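Local coordinates for protein putative mandelate racemase (Bordetella bronchiseptica, PDB 3OZY) that is of unknown function but, as a magnesium-binding member of the enolase superfamily, probably abstracts a proton from the alpha carbon of a sugar-acid carboxylate, at residues E7-H11 and K62-E66; H11-T15 and F369-W375; R33-L37 and F306-I310; S51-Y56 and D277-A281; P78-L84 and L114-K118. One frame throughout, in Å; residues are numbered along the deposited sequence.

The five contacts trace how the N-terminal capping domain is built and joined to the beta-alpha barrel. Contacts 1 and 2 follow one another on the outer strand 5-16, share His11 and have centres about 14 Å apart; the first brings in helix 58-73, the second segment 369-375. Contact 3 starts from the neighbouring strand 32-42, and contact 4, about 8 Å from it between centres, from the loop after strand 48-50. Along the chain, contacts 3, 4 and 5 nest inside the loop closed by contact 2. Contact 5 pairs two helices, its centre about 26 Å from that of contact 2. Contacts 1 and 5 hold the capping domain together, contacts 3 and 4 join it to the barrel, and contact 2 brings the C-terminal segment back to its sheet.

Contact 1 (E7-H11 and K62-E66); sequences EVKAH and KRAIE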
# COMPACT_ATOMS: atom_id res chain seq x y z
N GLU A 7 16.54 -20.52 4.21
CA GLU A 7 16.81 -19.11 4.47
C GLU A 7 16.19 -18.23 3.40
O GLU A 7 16.14 -18.61 2.22
CB GLU A 7 18.31 -18.82 4.48
CG GLU A 7 19.14 -19.66 5.41
CD GLU A 7 20.62 -19.31 5.29
OE1 GLU A 7 20.95 -18.13 5.49
OE2 GLU A 7 21.43 -20.21 4.97
N VAL A 8 15.74 -17.05 3.81
CA VAL A 8 15.32 -16.01 2.87
C VAL A 8 16.14 -14.76 3.21
O VAL A 8 15.95 -14.16 4.27
CB VAL A 8 13.81 -15.72 2.98
CG1 VAL A 8 13.42 -14.61 2.02
CG2 VAL A 8 13.00 -16.99 2.68
N LYS A 9 17.05 -14.41 2.31
CA LYS A 9 17.99 -13.31 2.54
C LYS A 9 17.70 -12.14 1.62
O LYS A 9 17.24 -12.33 0.49
CB LYS A 9 19.43 -13.77 2.32
CG LYS A 9 19.84 -14.92 3.23
CD LYS A 9 21.28 -15.35 2.97
CE LYS A 9 22.26 -14.29 3.43
NZ LYS A 9 23.66 -14.79 3.38
N ALA A 10 17.99 -10.94 2.10
CA ALA A 10 17.81 -9.74 1.29
C ALA A 10 19.08 -8.90 1.37
O ALA A 10 19.36 -8.28 2.40
CB ALA A 10 16.62 -8.96 1.80
N HIS A 11 19.85 -8.89 0.28
CA HIS A 11 21.12 -8.15 0.21
C HIS A 11 20.88 -6.74 -0.28
O HIS A 11 20.50 -6.54 -1.43
CB HIS A 11 22.12 -8.83 -0.75
CG HIS A 11 22.38 -10.27 -0.46
ND1 HIS A 11 23.44 -10.69 0.33
CD2 HIS A 11 21.75 -11.39 -0.87
CE1 HIS A 11 23.43 -12.01 0.40
NE2 HIS A 11 22.41 -12.46 -0.32
N LYS A 62 14.37 -4.95 3.22
CA LYS A 62 15.12 -6.03 3.86
C LYS A 62 14.35 -6.62 5.03
O LYS A 62 14.25 -7.84 5.17
CB LYS A 62 16.50 -5.54 4.31
CG LYS A 62 17.34 -6.60 4.99
CD LYS A 62 18.71 -6.01 5.36
CE LYS A 62 19.64 -7.03 6.00
NZ LYS A 62 20.10 -8.08 5.05
N ARG A 63 13.82 -5.75 5.88
CA ARG A 63 13.03 -6.18 7.03
C ARG A 63 11.78 -6.94 6.59
O ARG A 63 11.46 -8.00 7.12
CB ARG A 63 12.65 -4.98 7.89
CG ARG A 63 11.75 -5.30 9.08
CD ARG A 63 12.45 -6.11 10.16
NE ARG A 63 11.44 -6.52 11.14
CZ ARG A 63 11.68 -7.29 12.20
NH1 ARG A 63 12.90 -7.74 12.46
NH2 ARG A 63 10.67 -7.60 13.01
N ALA A 64 11.04 -6.39 5.62
CA ALA A 64 9.83 -7.05 5.16
C ALA A 64 10.14 -8.44 4.60
O ALA A 64 9.41 -9.40 4.85
CB ALA A 64 9.14 -6.21 4.11
N ILE A 65 11.22 -8.54 3.83
CA ILE A 65 11.56 -9.79 3.19
C ILE A 65 12.08 -10.84 4.19
O ILE A 65 11.60 -11.97 4.22
CB ILE A 65 12.57 -9.56 2.05
CG1 ILE A 65 11.87 -8.80 0.91
CG2 ILE A 65 13.14 -10.89 1.55
CD1 ILE A 65 12.83 -8.22 -0.13
N GLU A 66 13.03 -10.45 5.02
CA GLU A 66 13.65 -11.41 5.94
C GLU A 66 12.78 -11.77 7.14
O GLU A 66 12.78 -12.92 7.60
CB GLU A 66 15.02 -10.90 6.41
CG GLU A 66 16.02 -10.78 5.27
CD GLU A 66 17.42 -10.36 5.71
OE1 GLU A 66 17.61 -10.02 6.90
OE2 GLU A 66 18.32 -10.36 4.85
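Glu66 reaches from helix 62-66 to the backbone of strand 7-11 along the whole length of its side chain. CB lies beside Val8 O, and CG, anti to the carbonyl carbon (chi1 -65°), comes within 3.5 Å of the same Val8 O. From there the chain runs on extended, carrying CD past Ala10 N and ending with OE2, which accepts a hydrogen bond from Ala10 N at 2.8 Å with an N-H...O angle of 157°. The anti lone pair of OE2, the one facing away from OE1, takes this bond. A second donor, Lys62 NZ, meets OE2 at 2.9 Å from above the carboxylate plane, in a salt bridge between residues one helical turn apart. The lysine chain is straight until its last torsion, where it bends and turns NZ onto Ala10 O, also at 2.8 Å. Both polar backbone atoms of Ala10 are therefore held by a lysine-glutamate pair that is itself ion-paired, and the ammonium group between Ala10 O and Glu66 OE2 probably offsets the closeness of these two acceptors.

Next to the polar pair the contact is apolar. Ile65 CG2 touches Val8 CG1 at 3.8 Å, the two side chains crossing at about a right angle, and also meets Ala10 CB at 4.0 Å.

The short axes are nearly antiparallel, at 168°, so the helix packs lengthwise on the strand of the capping-domain sheet. Ile65 continues inward onto Ile36 and Val38 of strand 32-42 and onto Ala106 and Val110 of helix 102-122, while Arg63 forms a salt bridge with Asp57 of the second subunit.

Contact 2 (H11-T15 and F369-W375); sequences HALST and FVAAHAW
With CG anti to the carbonyl carbon (chi1 -67°), the His373 ring is placed where its CD2 meets Thr15 CG2 at 3.9 Å; Phe369, whose CG is anti to its own backbone N (chi1 173°), brings CZ to the same methyl at 3.8 Å. Thr15 CG2 thus touches both rings, crossing the Phe369 side chain at about a right angle. The imidazole is fixed by a bond inside its own segment: His373 ND1 donates to Phe369 O at 2.8 Å, with the acceptor almost exactly in the ring plane. Ser14 O lies at the edge of the same ring.

The backbones are joined by a single beta bridge between Leu13 and Ala374. Ser14 N donates to His373 O at 3.0 Å, nearly along the C=O axis, whereas Trp375 N approaches Ala12 O at 2.9 Å from well above the carbonyl plane. A short CA-H...O contact, Leu13 CA to His373 O at 3.2 Å, adds to the first of these bonds.

Side chains pack on either side of the bridge. Leu13 CD2 rests against Val370 CG1 at 3.9 Å and also approaches Val370 O, and Ala12 CB sits against Trp375 CB. Ser14 CB lies at the edge of the indole; its hydroxyl is bonded to Gln34 NE2, and Trp375 NE1 is bonded to Glu378 O.

The C-terminal segment therefore borders strand 5-16 on the edge away from strand 32-42, adding one bridge to the capping-domain sheet. Trp375 also packs on Leu58 and Ala59 of helix 58-73 and on Arg63 of the second subunit.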
# COMPACT_ATOMS: atom_id res chain seq x y z
N HIS A 11 19.85 -8.89 0.28
CA HIS A 11 21.12 -8.15 0.21
C HIS A 11 20.88 -6.74 -0.28
O HIS A 11 20.50 -6.54 -1.43
CB HIS A 11 22.12 -8.83 -0.75
CG HIS A 11 22.38 -10.27 -0.46
ND1 HIS A 11 23.44 -10.69 0.33
CD2 HIS A 11 21.75 -11.39 -0.87
CE1 HIS A 11 23.43 -12.01 0.40
NE2 HIS A 11 22.41 -12.46 -0.32
N ALA A 12 21.11 -5.75 0.57
CA ALA A 12 20.96 -4.36 0.18
C ALA A 12 22.18 -3.86 -0.58
O ALA A 12 23.30 -3.90 -0.06
CB ALA A 12 20.69 -3.49 1.40
N LEU A 13 21.95 -3.37 -1.79
CA LEU A 13 23.03 -2.94 -2.68
C LEU A 13 22.84 -1.50 -3.15
O LEU A 13 21.72 -1.05 -3.40
CB LEU A 13 23.10 -3.85 -3.90
CG LEU A 13 23.23 -5.35 -3.66
CD1 LEU A 13 23.32 -6.09 -4.99
CD2 LEU A 13 24.46 -5.64 -2.81
N SER A 14 23.95 -0.77 -3.27
CA SER A 14 23.91 0.58 -3.80
C SER A 14 25.04 0.79 -4.81
O SER A 14 26.16 0.32 -4.60
CB SER A 14 24.00 1.62 -2.68
OG SER A 14 23.72 2.92 -3.18
N THR A 15 24.72 1.46 -5.91
CA THR A 15 25.72 1.81 -6.92
C THR A 15 25.62 3.30 -7.23
O THR A 15 24.53 3.86 -7.28
CB THR A 15 25.56 0.98 -8.21
OG1 THR A 15 24.30 1.28 -8.84
CG2 THR A 15 25.62 -0.51 -7.92
N PHE A 369 30.84 -8.71 -7.26
CA PHE A 369 30.22 -7.40 -7.41
C PHE A 369 29.24 -7.15 -6.26
O PHE A 369 29.25 -6.08 -5.65
CB PHE A 369 29.52 -7.29 -8.77
CG PHE A 369 28.70 -6.04 -8.93
CD1 PHE A 369 29.26 -4.89 -9.45
CD2 PHE A 369 27.37 -6.01 -8.53
CE1 PHE A 369 28.52 -3.74 -9.58
CE2 PHE A 369 26.62 -4.85 -8.65
CZ PHE A 369 27.19 -3.72 -9.18
N VAL A 370 28.41 -8.14 -5.94
CA VAL A 370 27.46 -8.02 -4.84
C VAL A 370 28.18 -7.66 -3.54
O VAL A 370 27.82 -6.70 -2.86
CB VAL A 370 26.65 -9.32 -4.65
CG1 VAL A 370 25.81 -9.26 -3.38
CG2 VAL A 370 25.77 -9.57 -5.88
N ALA A 371 29.22 -8.42 -3.22
CA ALA A 371 29.96 -8.19 -1.98
C ALA A 371 30.57 -6.79 -1.91
O ALA A 371 30.68 -6.21 -0.83
CB ALA A 371 31.03 -9.26 -1.80
N ALA A 372 30.96 -6.26 -3.06
CA ALA A 372 31.63 -4.95 -3.12
C ALA A 372 30.68 -3.75 -3.14
O ALA A 372 31.13 -2.61 -3.12
CB ALA A 372 32.58 -4.89 -4.31
N HIS A 373 29.38 -4.01 -3.20
CA HIS A 373 28.42 -2.90 -3.30
C HIS A 373 27.35 -2.91 -2.21
O HIS A 373 26.21 -2.48 -2.45
CB HIS A 373 27.80 -2.85 -4.70
CG HIS A 373 28.79 -2.47 -5.76
ND1 HIS A 373 29.62 -3.39 -6.36
CD2 HIS A 373 29.11 -1.27 -6.29
CE1 HIS A 373 30.40 -2.78 -7.23
NE2 HIS A 373 30.11 -1.49 -7.21
N ALA A 374 27.72 -3.36 -1.03
CA ALA A 374 26.80 -3.30 0.11
C ALA A 374 26.37 -1.86 0.39
O ALA A 374 27.18 -0.94 0.42
CB ALA A 374 27.44 -3.92 1.34
N TRP A 375 25.07 -1.69 0.61
CA TRP A 375 24.49 -0.40 0.96
C TRP A 375 25.06 0.12 2.27
O TRP A 375 25.23 -0.64 3.23
CB TRP A 375 22.98 -0.58 1.07
CG TRP A 375 22.16 0.61 1.45
CD1 TRP A 375 22.13 1.84 0.85
CD2 TRP A 375 21.16 0.64 2.48
NE1 TRP A 375 21.20 2.64 1.47
CE2 TRP A 375 20.59 1.93 2.47
CE3 TRP A 375 20.71 -0.29 3.42
CZ2 TRP A 375 19.58 2.31 3.36
CZ3 TRP A 375 19.71 0.08 4.30
CH2 TRP A 375 19.16 1.36 4.27

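Contact 3 (R33-L37 and F306-I310); sequences RQMIL and FNDII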
# COMPACT_ATOMS: atom_id res chain seq x y z
N ARG A 33 21.69 4.16 -7.87
CA ARG A 33 20.85 3.05 -8.30
C ARG A 33 21.00 1.90 -7.31
O ARG A 33 22.09 1.37 -7.09
CB ARG A 33 21.18 2.62 -9.73
CG ARG A 33 20.98 3.73 -10.80
CD ARG A 33 19.59 4.40 -10.72
NE ARG A 33 18.50 3.46 -10.98
CZ ARG A 33 18.05 3.14 -12.19
NH1 ARG A 33 18.55 3.71 -13.28
NH2 ARG A 33 17.07 2.26 -12.31
N GLN A 34 19.89 1.55 -6.68
CA GLN A 34 19.90 0.59 -5.58
C GLN A 34 18.97 -0.58 -5.86
O GLN A 34 18.11 -0.51 -6.74
CB GLN A 34 19.48 1.28 -4.28
CG GLN A 34 20.33 2.50 -3.95
CD GLN A 34 20.07 3.07 -2.57
OE1 GLN A 34 18.97 2.97 -2.02
NE2 GLN A 34 21.09 3.70 -2.00
N MET A 35 19.14 -1.64 -5.07
CA MET A 35 18.23 -2.77 -5.13
C MET A 35 18.43 -3.64 -3.91
O MET A 35 19.43 -3.52 -3.19
CB MET A 35 18.50 -3.64 -6.37
CG MET A 35 19.82 -4.40 -6.30
SD MET A 35 20.16 -5.40 -7.76
CE MET A 35 18.90 -6.66 -7.59
N ILE A 36 17.44 -4.49 -3.67
CA ILE A 36 17.63 -5.68 -2.85
C ILE A 36 17.80 -6.87 -3.77
O ILE A 36 16.99 -7.10 -4.66
CB ILE A 36 16.39 -5.95 -1.97
CG1 ILE A 36 16.26 -4.92 -0.86
CG2 ILE A 36 16.43 -7.37 -1.40
CD1 ILE A 36 17.32 -5.05 0.23
N LEU A 37 18.86 -7.64 -3.55
CA LEU A 37 19.02 -8.94 -4.18
C LEU A 37 18.48 -9.98 -3.22
O LEU A 37 19.07 -10.23 -2.17
CB LEU A 37 20.49 -9.21 -4.51
CG LEU A 37 20.79 -10.58 -5.11
CD1 LEU A 37 20.11 -10.75 -6.45
CD2 LEU A 37 22.30 -10.81 -5.26
N PHE A 306 11.80 -1.16 -14.88
CA PHE A 306 12.93 -0.27 -14.59
C PHE A 306 13.37 -0.33 -13.12
O PHE A 306 12.71 0.21 -12.25
CB PHE A 306 12.46 1.15 -14.95
CG PHE A 306 13.56 2.19 -15.06
CD1 PHE A 306 14.06 2.56 -16.31
CD2 PHE A 306 13.99 2.88 -13.94
CE1 PHE A 306 15.00 3.56 -16.43
CE2 PHE A 306 14.94 3.88 -14.06
CZ PHE A 306 15.45 4.22 -15.31
N ASN A 307 14.49 -1.03 -12.88
CA ASN A 307 15.27 -0.90 -11.63
C ASN A 307 16.62 -1.57 -11.75
O ASN A 307 17.64 -0.97 -11.41
CB ASN A 307 14.55 -1.45 -10.40
CG ASN A 307 15.21 -0.99 -9.11
OD1 ASN A 307 15.11 0.18 -8.75
ND2 ASN A 307 15.94 -1.88 -8.45
N ASP A 308 16.65 -2.82 -12.20
CA ASP A 308 17.90 -3.57 -12.27
C ASP A 308 17.76 -4.72 -13.27
O ASP A 308 16.68 -4.94 -13.81
CB ASP A 308 18.29 -4.09 -10.88
CG ASP A 308 17.21 -4.97 -10.27
OD1 ASP A 308 17.02 -6.08 -10.80
OD2 ASP A 308 16.56 -4.56 -9.29
N ILE A 309 18.84 -5.44 -13.53
CA ILE A 309 18.80 -6.46 -14.57
C ILE A 309 17.91 -7.65 -14.19
O ILE A 309 17.41 -8.35 -15.06
CB ILE A 309 20.22 -6.93 -14.96
CG1 ILE A 309 20.21 -7.64 -16.32
CG2 ILE A 309 20.80 -7.83 -13.88
CD1 ILE A 309 19.87 -6.74 -17.48
N ILE A 310 17.71 -7.87 -12.90
CA ILE A 310 16.82 -8.94 -12.47
C ILE A 310 15.37 -8.57 -12.74
O ILE A 310 14.61 -9.39 -13.25
CB ILE A 310 17.01 -9.28 -10.99
CG1 ILE A 310 18.46 -9.72 -10.75
CG2 ILE A 310 16.00 -10.36 -10.55
CD1 ILE A 310 18.69 -10.32 -9.39
O HOH W 1 18.10 0.95 -9.36
O HOH W 2 15.02 2.48 -10.22
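A buried interface between domains forms where Met35 and its neighbours on strand 33-37 of the capping domain meet residues 306-310, the loop and first helical turn that follow barrel strand 300-301. One direct hydrogen bond crosses it: Asn307 ND2 donates to Gln34 O at 3.1 Å, in the carbonyl plane. The same amide nitrogen gives its other hydrogen to Asp308 OD2 at 2.9 Å, so two acceptors fix the rotation of the amide. Asp308 is the N-cap of helix 309-321; its OD1 accepts weakly from Ile310 N and also bonds to Thr311 N, while OD2 takes a further bond from Ser51 OG.

Met35 CG lies between the backbone N and the carbonyl carbon (chi1 70°), which sends the thioether over this carboxylate, with CE 3.6 Å from Asp308 OD2. Farther along, Leu37 CD1 presses on Ile310 CD1 at 3.3 Å, tighter than usual for two methyls.

At the other end the Arg33 guanidinium lies close to the Phe306 ring, the two planes only 11° apart and NH2 3.2 Å from CE2. A water bridges Arg33 NH2, at 2.9 Å, to Asn307 OD1, and Arg33 NH1 forms a salt bridge with Asp331.

Strand 32-42 is the middle strand of its sheet, bonded to strand 5-16 through the backbones of Arg33, Met35 and Leu37, and the start of helix 309-321 packs against it; Phe306 rests on strand 328-331 of the barrel.

Contact 4 (S51-Y56 and D277-A281); sequences SPSGPY and DASRA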
# COMPACT_ATOMS: atom_id res chain seq x y z
N SER A 51 14.42 -9.72 -7.19
CA SER A 51 14.51 -8.31 -6.84
C SER A 51 13.11 -7.74 -6.70
O SER A 51 12.26 -7.99 -7.56
CB SER A 51 15.23 -7.51 -7.94
OG SER A 51 15.08 -6.12 -7.70
N PRO A 52 12.86 -6.97 -5.63
CA PRO A 52 11.58 -6.27 -5.41
C PRO A 52 11.57 -4.85 -5.97
O PRO A 52 10.79 -4.01 -5.50
CB PRO A 52 11.49 -6.21 -3.89
CG PRO A 52 12.95 -6.00 -3.50
CD PRO A 52 13.72 -6.91 -4.43
N SER A 53 12.43 -4.58 -6.95
CA SER A 53 12.44 -3.31 -7.66
C SER A 53 12.84 -2.14 -6.75
O SER A 53 13.47 -2.31 -5.70
CB SER A 53 11.08 -3.08 -8.34
OG SER A 53 11.10 -1.95 -9.20
N GLY A 54 12.47 -0.94 -7.17
CA GLY A 54 12.82 0.28 -6.46
C GLY A 54 12.36 1.47 -7.29
O GLY A 54 11.89 1.29 -8.40
N PRO A 55 12.49 2.69 -6.76
CA PRO A 55 13.05 2.98 -5.43
C PRO A 55 12.05 2.70 -4.31
O PRO A 55 10.90 3.17 -4.32
CB PRO A 55 13.36 4.48 -5.51
CG PRO A 55 12.39 5.02 -6.53
CD PRO A 55 12.18 3.91 -7.53
N TYR A 56 12.52 1.90 -3.36
CA TYR A 56 11.85 1.70 -2.07
C TYR A 56 12.99 1.62 -1.06
O TYR A 56 14.03 1.01 -1.36
CB TYR A 56 11.12 0.36 -2.02
CG TYR A 56 10.08 0.07 -3.08
CD1 TYR A 56 8.83 0.69 -3.05
CD2 TYR A 56 10.31 -0.88 -4.06
CE1 TYR A 56 7.86 0.39 -4.00
CE2 TYR A 56 9.36 -1.18 -5.01
CZ TYR A 56 8.13 -0.55 -4.97
OH TYR A 56 7.17 -0.86 -5.92
N ASP A 277 4.42 -4.66 -13.16
CA ASP A 277 5.80 -5.12 -13.18
C ASP A 277 5.86 -6.39 -12.32
O ASP A 277 5.42 -6.38 -11.16
CB ASP A 277 6.66 -3.99 -12.58
CG ASP A 277 8.16 -4.28 -12.55
OD1 ASP A 277 8.59 -5.44 -12.55
OD2 ASP A 277 8.93 -3.28 -12.48
N ALA A 278 6.40 -7.47 -12.85
CA ALA A 278 6.53 -8.70 -12.07
C ALA A 278 7.24 -8.49 -10.73
O ALA A 278 6.99 -9.22 -9.77
CB ALA A 278 7.23 -9.78 -12.87
N SER A 279 8.15 -7.51 -10.68
CA SER A 279 8.94 -7.24 -9.48
C SER A 279 8.31 -6.24 -8.50
O SER A 279 8.91 -5.94 -7.47
CB SER A 279 10.35 -6.76 -9.86
OG SER A 279 10.31 -5.47 -10.44
N ARG A 280 7.13 -5.73 -8.84
CA ARG A 280 6.44 -4.74 -8.00
C ARG A 280 5.01 -5.14 -7.65
O ARG A 280 4.59 -4.97 -6.51
CB ARG A 280 6.41 -3.36 -8.68
CG ARG A 280 7.78 -2.79 -9.02
CD ARG A 280 7.69 -1.57 -9.95
NE ARG A 280 7.19 -0.35 -9.32
CZ ARG A 280 7.95 0.51 -8.66
NH1 ARG A 280 9.25 0.26 -8.51
NH2 ARG A 280 7.43 1.62 -8.14
N ALA A 281 4.26 -5.63 -8.64
CA ALA A 281 2.81 -5.75 -8.53
C ALA A 281 2.37 -7.05 -7.87
O ALA A 281 1.16 -7.26 -7.69
CB ALA A 281 2.17 -5.59 -9.91
O HOH W 3 11.52 -2.70 -11.78
O HOH W 4 8.91 3.41 -6.26
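Tyr56 OH lies over the centre of one face of the Arg280 guanidinium, 3.2 Å from Arg280 CZ, with ring and guanidinium planes 22° apart. At the guanidinium edge, Ser53 OG accepts from Arg280 NH1 at 3.0 Å almost exactly in plane; Gly54 O takes a weak bond from the same NH1, and a water at 3.0 Å from Arg280 NH2 leads on to Pro55 O. This is a joint between the domains of an enolase superfamily fold: the loop after strand 48-50 of the capping domain meets the loop after barrel strand 273-274.

Arg280 NE and NH2 are bonded to Glu254 O and Asn255 OD1. Since Glu254 is a magnesium ligand, the arginine connects the capping loop to the backbone of the metal site. Tyr56 OH is bonded to Tyr257 OH.

Each loop is shaped by a small turn. Ser51 OG accepts from Ser53 N in an ST turn. In the Asx turn of the other loop, Asp277 OD1 accepts from Ser279 N and, on the same face of the carboxylate, from Ser279 OG at 2.7 Å. A water 2.7 Å from both Ser53 OG and Asp277 OD2 links the two loops.

Contact 5 (P78-L84 and L114-K118); sequences PANINYL and LWDLK
Ile81 points its CD1 methyl straight onto the face of the Trp115 indole, 3.6 Å from the centroid of the five-membered ring and only 5° off its normal, a CH-pi contact. Its CG1 is anti to the carbonyl carbon (chi1 -55°) and the chain then runs on extended, which drives the methyl between three residues of the other helix. Beside the indole, CD1 also meets Lys118 CE at 3.5 Å and Leu114 CB at 3.9 Å; the isoleucine and Leu114 side chains slide past each other in opposite directions. The indole is held at its rim by a bond from Trp115 NE1 to Thr285 OG1.

Lys118 crosses Ile81 obliquely and bends at its last two torsions, bringing NZ to a lone pair of Ala79 O at 2.9 Å, in the carbonyl plane. Another polar link is a water that donates to Pro78 O and to Leu114 O, each at 2.8 Å, giving the carbonyl of Leu114 a partner beyond its helical bond from Lys118 N.

On the far side of this bridge, Pro78 lays CB against Leu114 CD2 and CG against Leu117 CD2, both at 4.0 Å. Leu84 CD1 meets Leu114 CD1 with the side chains at about a right angle.

Together these contacts set the start of helix 81-97 against helix 102-122. They belong to the helical part of the capping domain, which in the mandelate racemase family accompanies a three-stranded antiparallel sheet.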
# COMPACT_ATOMS: atom_id res chain seq x y z
N PRO A 78 9.54 -25.16 -1.65
CA PRO A 78 9.49 -24.00 -2.54
C PRO A 78 8.74 -24.28 -3.84
O PRO A 78 8.40 -23.34 -4.56
CB PRO A 78 10.97 -23.74 -2.84
CG PRO A 78 11.60 -25.12 -2.74
CD PRO A 78 10.89 -25.75 -1.56
N ALA A 79 8.49 -25.55 -4.15
CA ALA A 79 7.83 -25.88 -5.41
C ALA A 79 6.39 -25.37 -5.49
O ALA A 79 5.87 -25.16 -6.58
CB ALA A 79 7.85 -27.38 -5.65
N ASN A 80 5.75 -25.21 -4.33
CA ASN A 80 4.36 -24.75 -4.25
C ASN A 80 4.29 -23.23 -4.26
O ASN A 80 3.86 -22.61 -3.28
CB ASN A 80 3.70 -25.28 -2.98
CG ASN A 80 3.72 -26.78 -2.89
OD1 ASN A 80 3.53 -27.47 -3.89
ND2 ASN A 80 3.95 -27.30 -1.68
N ILE A 81 4.72 -22.62 -5.36
CA ILE A 81 4.77 -21.17 -5.45
C ILE A 81 3.38 -20.58 -5.28
O ILE A 81 3.19 -19.58 -4.59
CB ILE A 81 5.38 -20.69 -6.77
CG1 ILE A 81 6.77 -21.32 -6.97
CG2 ILE A 81 5.49 -19.16 -6.77
CD1 ILE A 81 7.49 -20.83 -8.23
N ASN A 82 2.38 -21.21 -5.90
CA ASN A 82 1.02 -20.71 -5.78
C ASN A 82 0.51 -20.70 -4.34
O ASN A 82 -0.04 -19.69 -3.87
CB ASN A 82 0.09 -21.50 -6.70
CG ASN A 82 0.37 -21.23 -8.16
OD1 ASN A 82 0.36 -20.07 -8.59
ND2 ASN A 82 0.62 -22.27 -8.93
N TYR A 83 0.69 -21.81 -3.64
CA TYR A 83 0.34 -21.87 -2.23
C TYR A 83 1.06 -20.78 -1.44
O TYR A 83 0.44 -20.07 -0.64
CB TYR A 83 0.67 -23.25 -1.66
CG TYR A 83 0.57 -23.32 -0.15
CD1 TYR A 83 -0.66 -23.26 0.48
CD2 TYR A 83 1.71 -23.43 0.64
CE1 TYR A 83 -0.76 -23.30 1.86
CE2 TYR A 83 1.62 -23.49 2.03
CZ TYR A 83 0.38 -23.42 2.62
OH TYR A 83 0.27 -23.47 4.00
N LEU A 84 2.36 -20.64 -1.66
CA LEU A 84 3.16 -19.72 -0.86
C LEU A 84 2.79 -18.25 -1.09
O LEU A 84 2.85 -17.44 -0.15
CB LEU A 84 4.65 -19.95 -1.10
CG LEU A 84 5.14 -21.30 -0.56
CD1 LEU A 84 6.57 -21.56 -1.02
CD2 LEU A 84 5.04 -21.37 0.96
N LEU A 114 11.49 -17.57 -6.10
CA LEU A 114 10.92 -18.91 -6.12
C LEU A 114 10.83 -19.45 -7.55
O LEU A 114 11.07 -20.63 -7.78
CB LEU A 114 9.55 -18.94 -5.44
CG LEU A 114 9.57 -18.68 -3.93
CD1 LEU A 114 8.16 -18.64 -3.38
CD2 LEU A 114 10.39 -19.76 -3.21
N TRP A 115 10.48 -18.60 -8.51
CA TRP A 115 10.44 -19.02 -9.90
C TRP A 115 11.84 -19.31 -10.44
O TRP A 115 12.03 -20.26 -11.21
CB TRP A 115 9.71 -17.97 -10.77
CG TRP A 115 8.22 -18.11 -10.74
CD1 TRP A 115 7.33 -17.39 -9.99
CD2 TRP A 115 7.45 -19.04 -11.50
NE1 TRP A 115 6.04 -17.82 -10.24
CE2 TRP A 115 6.09 -18.82 -11.17
CE3 TRP A 115 7.77 -20.02 -12.44
CZ2 TRP A 115 5.05 -19.56 -11.75
CZ3 TRP A 115 6.74 -20.76 -13.01
CH2 TRP A 115 5.40 -20.53 -12.66
N ASP A 116 12.81 -18.50 -10.05
CA ASP A 116 14.19 -18.74 -10.44
C ASP A 116 14.64 -20.09 -9.88
O ASP A 116 15.23 -20.91 -10.59
CB ASP A 116 15.09 -17.60 -9.94
CG ASP A 116 16.54 -17.77 -10.34
OD1 ASP A 116 16.82 -18.00 -11.53
OD2 ASP A 116 17.41 -17.67 -9.45
N LEU A 117 14.32 -20.34 -8.62
CA LEU A 117 14.66 -21.58 -7.95
C LEU A 117 14.02 -22.76 -8.68
O LEU A 117 14.69 -23.76 -8.97
CB LEU A 117 14.20 -21.52 -6.49
CG LEU A 117 14.76 -22.53 -5.48
CD1 LEU A 117 14.53 -22.02 -4.07
CD2 LEU A 117 14.14 -23.92 -5.65
N LYS A 118 12.74 -22.63 -9.01
CA LYS A 118 12.03 -23.69 -9.73
C LYS A 118 12.69 -23.99 -11.08
O LYS A 118 12.93 -25.16 -11.42
CB LYS A 118 10.55 -23.30 -9.91
CG LYS A 118 9.73 -24.33 -10.67
CD LYS A 118 8.24 -23.93 -10.71
CE LYS A 118 7.54 -24.17 -9.37
NZ LYS A 118 7.08 -25.59 -9.21
O HOH W 5 10.46 -23.04 -6.42